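Long-range contacts in YkuI protein (Bacillus subtilis, PDB 2BAS), which probably acts in cyclic di-GMP signalling, with a phosphodiesterase-type EAL domain joined to a C-terminal signalling domain: residues A[333-338]-A[349-354]; A[39-44]-A[260-265]; A[240-245]-A[282-287]. All blocks are in the same frame, centred on the assembly; numbering follows the deposited sequence.

Contact 1 (A[333-338]-A[349-354]); sequences SFRIYM and NVFKQD
F351 holds CG opposite its backbone N (chi1 178°), whereas the ring of F334 is tucked between its own N and carbonyl carbon (chi1 76°); together these settings bring the two phenyl groups into contact. F351 CE1 lies 3.9 Å from F334 CD1 and meets that ring at its edge, close to its plane, while R335 CB sits above one face of the same ring. The R335 side chain runs out straight and then bends at its third torsion, which carries the guanidinium past F351: NH1 is 3.8 Å from F351 CE1, with the two planes 36° apart. N349 crosses the aliphatic part of the arginine, ND2 standing 3.6 Å from R335 CD. The charged end of R335 is held by salt bridges to E397, D395 and D418, which would probably compensate its charge within this buried setting.

The two strands form an antiparallel beta hairpin within the six-stranded antiparallel sheet of the C-terminal domain. R335 and F351 are a non-hydrogen-bonded pair; I336 and V350, next along, are hydrogen-bonded in both directions, I336 N to V350 O and V350 N to I336 O, each at 3.1 Å. A further bond, K352 N to F334 O, spans 2.7 Å. On the face bearing I336 and V350, I336 CB touches V350 CG2 at 3.8 Å, and helix 318-328 packs against the valine through I322, K323 and A326. K352 extends its chain beside the S333 carbonyl, and its NZ is hydrogen-bonded to T330 O. A water donates to S333 O at 2.8 Å and accepts only a weak bond from K352 NZ.

Contact 2 (A[39-44]-A[260-265]); sequences LPYYQA and PSETFL
Y41 lays one face of its ring over the peptide joining S261 to E262: E262 N is 3.8 Å above the ring plane, over the centre, and S261 C lies nearer the rim. The same face takes E262 CB, 3.4 Å from Y41 CE1. With E262 CG between its backbone N and carbonyl carbon (chi1 58°) and a bend at the next torsion, the glutamate runs alongside the tyrosine, its carboxylate only 23° from the ring plane. A water lies between their polar ends, 3.1 Å from Y41 OH and donating a weak bond to E262 OE2 at 2.7 Å.

The neighbouring Y42 ring has a different partner over its face. F264 directs its edge there in a T-shaped pair, with centroids 4.7 Å apart and planes at 60°; F264 CE2 makes the closest approach, 3.5 Å from Y42 CD2. The E262 carbonyl carbon instead borders the Y42 ring in its plane. A single antiparallel bridge, a hydrogen-bonded pair, ties Y42 to S261: Y42 N donates to S261 O (2.7 Å) and S261 N to Y42 O (2.9 Å). Beyond it, the extended Q43 chain runs beside the P260 ring.

Strand 38-47 is the antiparallel member of the modified (beta/alpha)8 barrel characteristic of EAL domains, pairing with strands 53-64 and 249-252. Residues 260-265 lie in the loop between strand 249-252 and helix 271-311; F264 stacks on Y56 of strand 53-64 and meets F100 of helix 82-100.

Contact 3 (A[240-245]-A[282-287]); sequences QLQYAW and ITHEKK
Q242 reaches toward residues 282-287 through a chain bent at its second torsion. Its NE2 comes within 4.1 Å of E285 OE2, with amide and carboxylate planes 66° apart, and its OE1 lies 4.5 Å from H284 CD2; these are loose approaches, and no hydrogen bond joins the two segments. E285 OE2 also makes a long, weak ion pair with R246. One turn of helix later comes W245, which carries most of the contact. With CG opposite the backbone N (chi1 178°), its indole projects across the gap and presents the six-membered end to the other helix. There W245 CZ2 touches I282 CG1 at 3.6 Å, the isoleucine lying across the indole. E285 runs antiparallel to the indole and sets its aliphatic CG at the ring edge, in plane, 3.7 Å from W245 CZ3. Replaced by an alanine, W245 would give up its indole, and I282 CG1 and the E285 methylene would probably be left facing a gap between the helices.

The segment axes come no nearer than 12.1 Å and cross at -60°, so contact depends on long side chains. This joins the EAL domain to the long helix 271-311, whose F278 stacks on W245, while S369 of the second subunit packs against W245 and I282. Behind helix 238-246, L241 and A244 touch F252 of strand 249-252, and Y243 packs on helix 211-226.

In the fold
The three contacts are spread along an elongated chain. Contact 2 lies in the EAL barrel and contact 1 in the C-terminal domain, on opposite sides of the chain's centre, their own centres 60 Å apart. Contact 3 lies between them, its centre 29 Å from that of contact 2 and 36 Å from that of contact 1. Contacts 2 and 3 alternate along the sequence, their nearest atoms about 11 Å apart; contact 1 opens after both have closed. Within strand 38-47, the Q43 backbone is hydrogen-bonded to that of E57, the first residue of the EAL signature (here EVL). Contact 3, which the second subunit also touches, places the barrel against the helix leading toward contact 1.

Contact 1 (A[333-338]-A[349-354])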
loop_
_atom_site.group_PDB
_atom_site.type_symbol
_atom_site.label_atom_id
_atom_site.label_comp_id
_atom_site.label_asym_id
_atom_site.label_seq_id
_atom_site.Cartn_x
_atom_site.Cartn_y
_atom_site.Cartn_z
ATOM N N SER A 333 -3.428 20.756 20.979
ATOM C CA SER A 333 -2.915 20.959 19.624
ATOM C C SER A 333 -1.473 21.465 19.589
ATOM O O SER A 333 -0.938 21.874 20.605
ATOM C CB SER A 333 -3.864 21.841 18.783
ATOM O OG SER A 333 -4.110 23.112 19.368
ATOM N N PHE A 334 -0.837 21.407 18.422
ATOM C CA PHE A 334 0.532 21.933 18.286
ATOM C C PHE A 334 0.680 22.674 16.954
ATOM O O PHE A 334 1.665 23.358 16.723
ATOM C CB PHE A 334 1.607 20.838 18.460
ATOM C CG PHE A 334 1.752 19.935 17.261
ATOM C CD1 PHE A 334 2.754 20.168 16.318
ATOM C CD2 PHE A 334 0.884 18.867 17.070
ATOM C CE1 PHE A 334 2.897 19.347 15.205
ATOM C CE2 PHE A 334 1.006 18.043 15.970
ATOM C CZ PHE A 334 2.014 18.279 15.027
ATOM N N ARG A 335 -0.314 22.553 16.092
ATOM C CA ARG A 335 -0.337 23.338 14.846
ATOM C C ARG A 335 -1.766 23.635 14.431
ATOM O O ARG A 335 -2.634 22.749 14.493
ATOM C CB ARG A 335 0.400 22.633 13.714
ATOM C CG ARG A 335 0.812 23.571 12.607
ATOM C CD ARG A 335 1.255 22.838 11.366
ATOM N NE ARG A 335 2.610 22.295 11.463
ATOM C CZ ARG A 335 2.895 21.010 11.659
ATOM N NH1 ARG A 335 4.162 20.616 11.701
ATOM N NH2 ARG A 335 1.920 20.119 11.799
ATOM N N ILE A 336 -2.005 24.892 14.050
ATOM C CA ILE A 336 -3.308 25.352 13.536
ATOM C C ILE A 336 -3.109 26.281 12.326
ATOM O O ILE A 336 -2.222 27.140 12.351
ATOM C CB ILE A 336 -4.142 26.062 14.635
ATOM C CG1 ILE A 336 -4.250 25.163 15.868
ATOM C CG2 ILE A 336 -5.552 26.434 14.128
ATOM C CD1 ILE A 336 -5.039 25.756 17.026
ATOM N N TYR A 337 -3.933 26.093 11.285
ATOM C CA TYR A 337 -3.923 26.910 10.060
ATOM C C TYR A 337 -5.253 26.762 9.296
ATOM O O TYR A 337 -6.009 25.817 9.552
ATOM C CB TYR A 337 -2.738 26.527 9.149
ATOM C CG TYR A 337 -2.771 25.100 8.622
ATOM C CD1 TYR A 337 -3.225 24.808 7.334
ATOM C CD2 TYR A 337 -2.364 24.051 9.419
ATOM C CE1 TYR A 337 -3.257 23.478 6.868
ATOM C CE2 TYR A 337 -2.395 22.746 8.979
ATOM C CZ TYR A 337 -2.834 22.454 7.712
ATOM O OH TYR A 337 -2.838 21.127 7.331
HETATM N N MSE A 338 -5.512 27.678 8.351
HETATM C CA MSE A 338 -6.733 27.695 7.529
HETATM C C MSE A 338 -6.460 27.678 6.024
HETATM O O MSE A 338 -5.495 28.291 5.565
HETATM C CB MSE A 338 -7.565 28.946 7.833
HETATM C CG MSE A 338 -8.472 28.863 9.042
HETATM SE SE MSE A 338 -9.061 30.646 9.666
HETATM C CE MSE A 338 -9.899 31.414 7.987
ATOM N N ASN A 349 1.099 29.754 9.800
ATOM C CA ASN A 349 0.849 28.717 10.793
ATOM C C ASN A 349 1.050 29.289 12.178
ATOM O O ASN A 349 1.847 30.222 12.353
ATOM C CB ASN A 349 1.846 27.559 10.651
ATOM C CG ASN A 349 1.471 26.572 9.573
ATOM O OD1 ASN A 349 0.410 26.660 8.966
ATOM N ND2 ASN A 349 2.352 25.621 9.328
ATOM N N VAL A 350 0.326 28.745 13.158
ATOM C CA VAL A 350 0.717 28.924 14.556
ATOM C C VAL A 350 1.186 27.546 14.987
ATOM O O VAL A 350 0.570 26.539 14.617
ATOM C CB VAL A 350 -0.367 29.564 15.488
ATOM C CG1 VAL A 350 -0.762 30.931 14.956
ATOM C CG2 VAL A 350 -1.600 28.691 15.649
ATOM N N PHE A 351 2.296 27.506 15.717
ATOM C CA PHE A 351 2.995 26.257 15.979
ATOM C C PHE A 351 3.476 26.241 17.413
ATOM O O PHE A 351 4.022 27.232 17.898
ATOM C CB PHE A 351 4.163 26.129 14.988
ATOM C CG PHE A 351 5.003 24.897 15.161
ATOM C CD1 PHE A 351 4.603 23.682 14.619
ATOM C CD2 PHE A 351 6.219 24.958 15.832
ATOM C CE1 PHE A 351 5.390 22.532 14.756
ATOM C CE2 PHE A 351 7.015 23.811 15.981
ATOM C CZ PHE A 351 6.596 22.594 15.435
ATOM N N LYS A 352 3.237 25.126 18.098
ATOM C CA LYS A 352 3.641 24.970 19.494
ATOM C C LYS A 352 4.956 24.197 19.597
ATOM O O LYS A 352 5.002 22.978 19.383
ATOM C CB LYS A 352 2.533 24.297 20.311
ATOM C CG LYS A 352 2.786 24.272 21.805
ATOM C CD LYS A 352 1.585 23.766 22.597
ATOM C CE LYS A 352 1.773 24.114 24.070
ATOM N NZ LYS A 352 0.801 23.462 24.997
ATOM N N GLN A 353 6.021 24.926 19.919
ATOM C CA GLN A 353 7.357 24.370 20.008
ATOM C C GLN A 353 7.856 24.552 21.428
ATOM O O GLN A 353 8.017 25.681 21.902
ATOM C CB GLN A 353 8.275 25.094 19.020
ATOM C CG GLN A 353 9.764 24.786 19.156
ATOM C CD GLN A 353 10.633 25.913 18.611
ATOM O OE1 GLN A 353 11.291 26.615 19.378
ATOM N NE2 GLN A 353 10.619 26.108 17.290
ATOM N N ASP A 354 8.093 23.434 22.110
ATOM C CA ASP A 354 8.559 23.450 23.499
ATOM C C ASP A 354 7.646 24.262 24.431
ATOM O O ASP A 354 8.124 25.053 25.235
ATOM C CB ASP A 354 10.022 23.934 23.589
ATOM C CG ASP A 354 11.038 22.800 23.438
ATOM O OD1 ASP A 354 10.836 21.890 22.607
ATOM O OD2 ASP A 354 12.056 22.823 24.161
HETATM O O HOH W 1 0.259 20.808 22.948
#

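Contact 2 (A[39-44]-A[260-265])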
loop_
_atom_site.group_PDB
_atom_site.type_symbol
_atom_site.label_atom_id
_atom_site.label_comp_id
_atom_site.label_asym_id
_atom_site.label_seq_id
_atom_site.Cartn_x
_atom_site.Cartn_y
_atom_site.Cartn_z
ATOM N N LEU A 39 5.021 -40.033 1.391
ATOM C CA LEU A 39 3.587 -39.806 1.396
ATOM C C LEU A 39 3.224 -38.325 1.552
ATOM O O LEU A 39 4.012 -37.548 2.100
ATOM C CB LEU A 39 2.924 -40.640 2.510
ATOM C CG LEU A 39 3.126 -40.286 3.993
ATOM C CD1 LEU A 39 2.249 -41.166 4.872
ATOM C CD2 LEU A 39 4.598 -40.377 4.435
ATOM N N PRO A 40 2.034 -37.927 1.052
ATOM C CA PRO A 40 1.537 -36.583 1.319
ATOM C C PRO A 40 0.837 -36.453 2.671
ATOM O O PRO A 40 0.162 -37.374 3.114
ATOM C CB PRO A 40 0.528 -36.356 0.190
ATOM C CG PRO A 40 0.012 -37.713 -0.133
ATOM C CD PRO A 40 1.119 -38.685 0.173
ATOM N N TYR A 41 1.035 -35.317 3.325
ATOM C CA TYR A 41 0.223 -34.927 4.462
ATOM C C TYR A 41 -0.606 -33.728 4.033
ATOM O O TYR A 41 -0.411 -33.196 2.932
ATOM C CB TYR A 41 1.098 -34.570 5.653
ATOM C CG TYR A 41 1.134 -35.622 6.724
ATOM C CD1 TYR A 41 1.238 -36.976 6.403
ATOM C CD2 TYR A 41 1.086 -35.261 8.071
ATOM C CE1 TYR A 41 1.283 -37.946 7.400
ATOM C CE2 TYR A 41 1.133 -36.221 9.078
ATOM C CZ TYR A 41 1.230 -37.560 8.732
ATOM O OH TYR A 41 1.274 -38.511 9.725
ATOM N N TYR A 42 -1.536 -33.304 4.890
ATOM C CA TYR A 42 -2.431 -32.192 4.556
ATOM C C TYR A 42 -2.678 -31.243 5.729
ATOM O O TYR A 42 -2.705 -31.660 6.890
ATOM C CB TYR A 42 -3.778 -32.728 4.051
ATOM C CG TYR A 42 -3.689 -33.836 3.009
ATOM C CD1 TYR A 42 -3.625 -35.176 3.390
ATOM C CD2 TYR A 42 -3.679 -33.540 1.642
ATOM C CE1 TYR A 42 -3.539 -36.195 2.435
ATOM C CE2 TYR A 42 -3.598 -34.545 0.689
ATOM C CZ TYR A 42 -3.530 -35.870 1.093
ATOM O OH TYR A 42 -3.452 -36.863 0.148
ATOM N N GLN A 43 -2.860 -29.962 5.415
ATOM C CA GLN A 43 -3.246 -28.975 6.412
ATOM C C GLN A 43 -4.418 -28.165 5.882
ATOM O O GLN A 43 -4.346 -27.586 4.804
ATOM C CB GLN A 43 -2.071 -28.074 6.799
ATOM C CG GLN A 43 -2.341 -27.221 8.054
ATOM C CD GLN A 43 -1.126 -26.439 8.522
ATOM O OE1 GLN A 43 -0.196 -26.169 7.755
ATOM N NE2 GLN A 43 -1.133 -26.062 9.791
ATOM N N ALA A 44 -5.501 -28.139 6.648
ATOM C CA ALA A 44 -6.731 -27.469 6.231
ATOM C C ALA A 44 -6.592 -25.963 6.187
ATOM O O ALA A 44 -5.838 -25.361 6.968
ATOM C CB ALA A 44 -7.894 -27.866 7.130
ATOM N N PRO A 260 -1.050 -30.239 10.766
ATOM C CA PRO A 260 -1.115 -31.137 9.608
ATOM C C PRO A 260 -1.363 -32.604 9.974
ATOM O O PRO A 260 -0.747 -33.124 10.904
ATOM C CB PRO A 260 0.274 -30.987 8.960
ATOM C CG PRO A 260 0.873 -29.754 9.574
ATOM C CD PRO A 260 0.311 -29.713 10.963
ATOM N N SER A 261 -2.267 -33.252 9.245
ATOM C CA SER A 261 -2.492 -34.686 9.399
ATOM C C SER A 261 -2.565 -35.378 8.043
ATOM O O SER A 261 -2.549 -34.729 6.996
ATOM C CB SER A 261 -3.747 -34.986 10.236
ATOM O OG SER A 261 -4.939 -34.740 9.508
ATOM N N GLU A 262 -2.643 -36.703 8.085
ATOM C CA GLU A 262 -2.666 -37.525 6.891
ATOM C C GLU A 262 -4.073 -37.732 6.339
ATOM O O GLU A 262 -4.239 -38.334 5.270
ATOM C CB GLU A 262 -2.005 -38.880 7.177
ATOM C CG GLU A 262 -2.634 -39.696 8.321
ATOM C CD GLU A 262 -2.086 -39.360 9.715
ATOM O OE1 GLU A 262 -1.947 -38.158 10.063
ATOM O OE2 GLU A 262 -1.810 -40.323 10.472
ATOM N N THR A 263 -5.080 -37.231 7.061
ATOM C CA THR A 263 -6.472 -37.466 6.678
ATOM C C THR A 263 -7.306 -36.189 6.624
ATOM O O THR A 263 -7.126 -35.279 7.436
ATOM C CB THR A 263 -7.170 -38.463 7.638
ATOM O OG1 THR A 263 -6.236 -39.459 8.076
ATOM C CG2 THR A 263 -8.346 -39.150 6.945
ATOM N N PHE A 264 -8.224 -36.137 5.662
ATOM C CA PHE A 264 -9.159 -35.036 5.563
ATOM C C PHE A 264 -10.093 -35.026 6.765
ATOM O O PHE A 264 -10.434 -36.075 7.316
ATOM C CB PHE A 264 -9.951 -35.088 4.256
ATOM C CG PHE A 264 -9.113 -34.871 3.024
ATOM C CD1 PHE A 264 -9.471 -35.456 1.820
ATOM C CD2 PHE A 264 -7.956 -34.100 3.068
ATOM C CE1 PHE A 264 -8.704 -35.261 0.672
ATOM C CE2 PHE A 264 -7.184 -33.913 1.930
ATOM C CZ PHE A 264 -7.561 -34.493 0.731
ATOM N N LEU A 265 -10.484 -33.823 7.162
ATOM C CA LEU A 265 -11.315 -33.603 8.330
ATOM C C LEU A 265 -12.749 -33.400 7.898
ATOM O O LEU A 265 -13.027 -33.265 6.706
ATOM C CB LEU A 265 -10.836 -32.340 9.054
ATOM C CG LEU A 265 -9.356 -32.232 9.426
ATOM C CD1 LEU A 265 -9.050 -30.837 9.886
ATOM C CD2 LEU A 265 -8.986 -33.254 10.506
HETATM O O HOH W 2 0.186 -41.303 8.861
#

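Contact 3 (A[240-245]-A[282-287])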
loop_
_atom_site.group_PDB
_atom_site.type_symbol
_atom_site.label_atom_id
_atom_site.label_comp_id
_atom_site.label_asym_id
_atom_site.label_seq_id
_atom_site.Cartn_x
_atom_site.Cartn_y
_atom_site.Cartn_z
ATOM N N GLN A 240 -2.637 -13.564 16.516
ATOM C CA GLN A 240 -2.358 -13.716 15.080
ATOM C C GLN A 240 -3.636 -13.939 14.271
ATOM O O GLN A 240 -3.787 -13.393 13.176
ATOM C CB GLN A 240 -1.346 -14.839 14.842
ATOM C CG GLN A 240 0.075 -14.468 15.261
ATOM C CD GLN A 240 1.009 -15.658 15.378
ATOM O OE1 GLN A 240 2.196 -15.548 15.083
ATOM N NE2 GLN A 240 0.484 -16.793 15.819
ATOM N N LEU A 241 -4.552 -14.733 14.824
ATOM C CA LEU A 241 -5.866 -14.944 14.227
ATOM C C LEU A 241 -6.648 -13.639 14.279
ATOM O O LEU A 241 -7.255 -13.227 13.286
ATOM C CB LEU A 241 -6.626 -16.050 14.962
ATOM C CG LEU A 241 -8.005 -16.419 14.405
ATOM C CD1 LEU A 241 -7.918 -16.899 12.955
ATOM C CD2 LEU A 241 -8.676 -17.458 15.287
ATOM N N GLN A 242 -6.617 -12.998 15.448
ATOM C CA GLN A 242 -7.156 -11.656 15.642
ATOM C C GLN A 242 -6.635 -10.738 14.546
ATOM O O GLN A 242 -7.417 -10.114 13.828
ATOM C CB GLN A 242 -6.772 -11.138 17.041
ATOM C CG GLN A 242 -6.465 -9.631 17.163
ATOM C CD GLN A 242 -7.706 -8.755 17.227
ATOM O OE1 GLN A 242 -8.415 -8.716 18.243
ATOM N NE2 GLN A 242 -7.962 -8.024 16.145
ATOM N N TYR A 243 -5.316 -10.689 14.390
ATOM C CA TYR A 243 -4.721 -9.796 13.415
ATOM C C TYR A 243 -5.239 -10.043 11.999
ATOM O O TYR A 243 -5.638 -9.095 11.314
ATOM C CB TYR A 243 -3.197 -9.858 13.456
ATOM C CG TYR A 243 -2.576 -8.895 12.489
ATOM C CD1 TYR A 243 -2.285 -7.592 12.874
ATOM C CD2 TYR A 243 -2.309 -9.278 11.165
ATOM C CE1 TYR A 243 -1.729 -6.687 11.968
ATOM C CE2 TYR A 243 -1.756 -8.385 10.251
ATOM C CZ TYR A 243 -1.470 -7.089 10.661
ATOM O OH TYR A 243 -0.919 -6.200 9.767
ATOM N N ALA A 244 -5.227 -11.305 11.570
ATOM C CA ALA A 244 -5.651 -11.684 10.218
ATOM C C ALA A 244 -7.073 -11.229 9.934
ATOM O O ALA A 244 -7.369 -10.627 8.896
ATOM C CB ALA A 244 -5.543 -13.188 10.040
ATOM N N TRP A 245 -7.952 -11.511 10.886
ATOM C CA TRP A 245 -9.344 -11.175 10.753
ATOM C C TRP A 245 -9.591 -9.667 10.648
ATOM O O TRP A 245 -10.427 -9.236 9.852
ATOM C CB TRP A 245 -10.116 -11.775 11.912
ATOM C CG TRP A 245 -11.536 -11.429 11.874
ATOM C CD1 TRP A 245 -12.528 -12.121 11.251
ATOM C CD2 TRP A 245 -12.145 -10.274 12.460
ATOM N NE1 TRP A 245 -13.725 -11.473 11.425
ATOM C CE2 TRP A 245 -13.518 -10.335 12.161
ATOM C CE3 TRP A 245 -11.660 -9.195 13.210
ATOM C CZ2 TRP A 245 -14.419 -9.372 12.593
ATOM C CZ3 TRP A 245 -12.556 -8.230 13.642
ATOM C CH2 TRP A 245 -13.924 -8.325 13.333
ATOM N N ILE A 282 -15.530 -9.074 16.740
ATOM C CA ILE A 282 -16.519 -8.087 16.293
ATOM C C ILE A 282 -16.859 -7.095 17.411
ATOM O O ILE A 282 -16.751 -5.885 17.216
ATOM C CB ILE A 282 -17.801 -8.760 15.738
ATOM C CG1 ILE A 282 -17.477 -9.546 14.464
ATOM C CG2 ILE A 282 -18.900 -7.719 15.475
ATOM C CD1 ILE A 282 -18.609 -10.436 13.976
ATOM N N THR A 283 -17.242 -7.614 18.576
ATOM C CA THR A 283 -17.608 -6.783 19.735
ATOM C C THR A 283 -16.461 -5.896 20.228
ATOM O O THR A 283 -16.687 -4.768 20.664
ATOM C CB THR A 283 -18.150 -7.634 20.903
ATOM O OG1 THR A 283 -17.264 -8.733 21.137
ATOM C CG2 THR A 283 -19.529 -8.188 20.568
ATOM N N HIS A 284 -15.230 -6.404 20.147
ATOM C CA HIS A 284 -14.061 -5.614 20.524
ATOM C C HIS A 284 -13.807 -4.509 19.501
ATOM O O HIS A 284 -13.360 -3.419 19.871
ATOM C CB HIS A 284 -12.818 -6.491 20.719
ATOM C CG HIS A 284 -11.596 -5.725 21.134
ATOM N ND1 HIS A 284 -11.464 -5.146 22.379
ATOM C CD2 HIS A 284 -10.451 -5.442 20.467
ATOM C CE1 HIS A 284 -10.291 -4.542 22.461
ATOM N NE2 HIS A 284 -9.657 -4.708 21.314
ATOM N N GLU A 285 -14.104 -4.788 18.229
ATOM C CA GLU A 285 -13.942 -3.793 17.162
ATOM C C GLU A 285 -15.053 -2.752 17.148
ATOM O O GLU A 285 -14.787 -1.566 16.878
ATOM C CB GLU A 285 -13.817 -4.436 15.785
ATOM C CG GLU A 285 -12.467 -5.081 15.524
ATOM C CD GLU A 285 -11.292 -4.107 15.563
ATOM O OE1 GLU A 285 -11.449 -2.923 15.157
ATOM O OE2 GLU A 285 -10.199 -4.556 15.986
ATOM N N LYS A 286 -16.285 -3.201 17.427
ATOM C CA LYS A 286 -17.429 -2.301 17.538
ATOM C C LYS A 286 -17.079 -1.250 18.583
ATOM O O LYS A 286 -17.118 -0.048 18.300
ATOM C CB LYS A 286 -18.707 -3.044 17.955
ATOM C CG LYS A 286 -19.210 -4.132 16.992
ATOM C CD LYS A 286 -19.825 -3.570 15.712
ATOM C CE LYS A 286 -21.307 -3.311 15.855
ATOM N NZ LYS A 286 -22.037 -4.548 16.204
ATOM N N LYS A 287 -16.702 -1.732 19.770
ATOM C CA LYS A 287 -16.334 -0.904 20.922
ATOM C C LYS A 287 -15.182 0.034 20.588
ATOM O O LYS A 287 -15.177 1.187 21.008
ATOM C CB LYS A 287 -15.970 -1.792 22.122
ATOM C CG LYS A 287 -15.687 -1.046 23.432
ATOM C CD LYS A 287 -15.576 -1.984 24.643
ATOM C CE LYS A 287 -14.314 -2.855 24.606
ATOM N NZ LYS A 287 -14.304 -3.926 25.656
#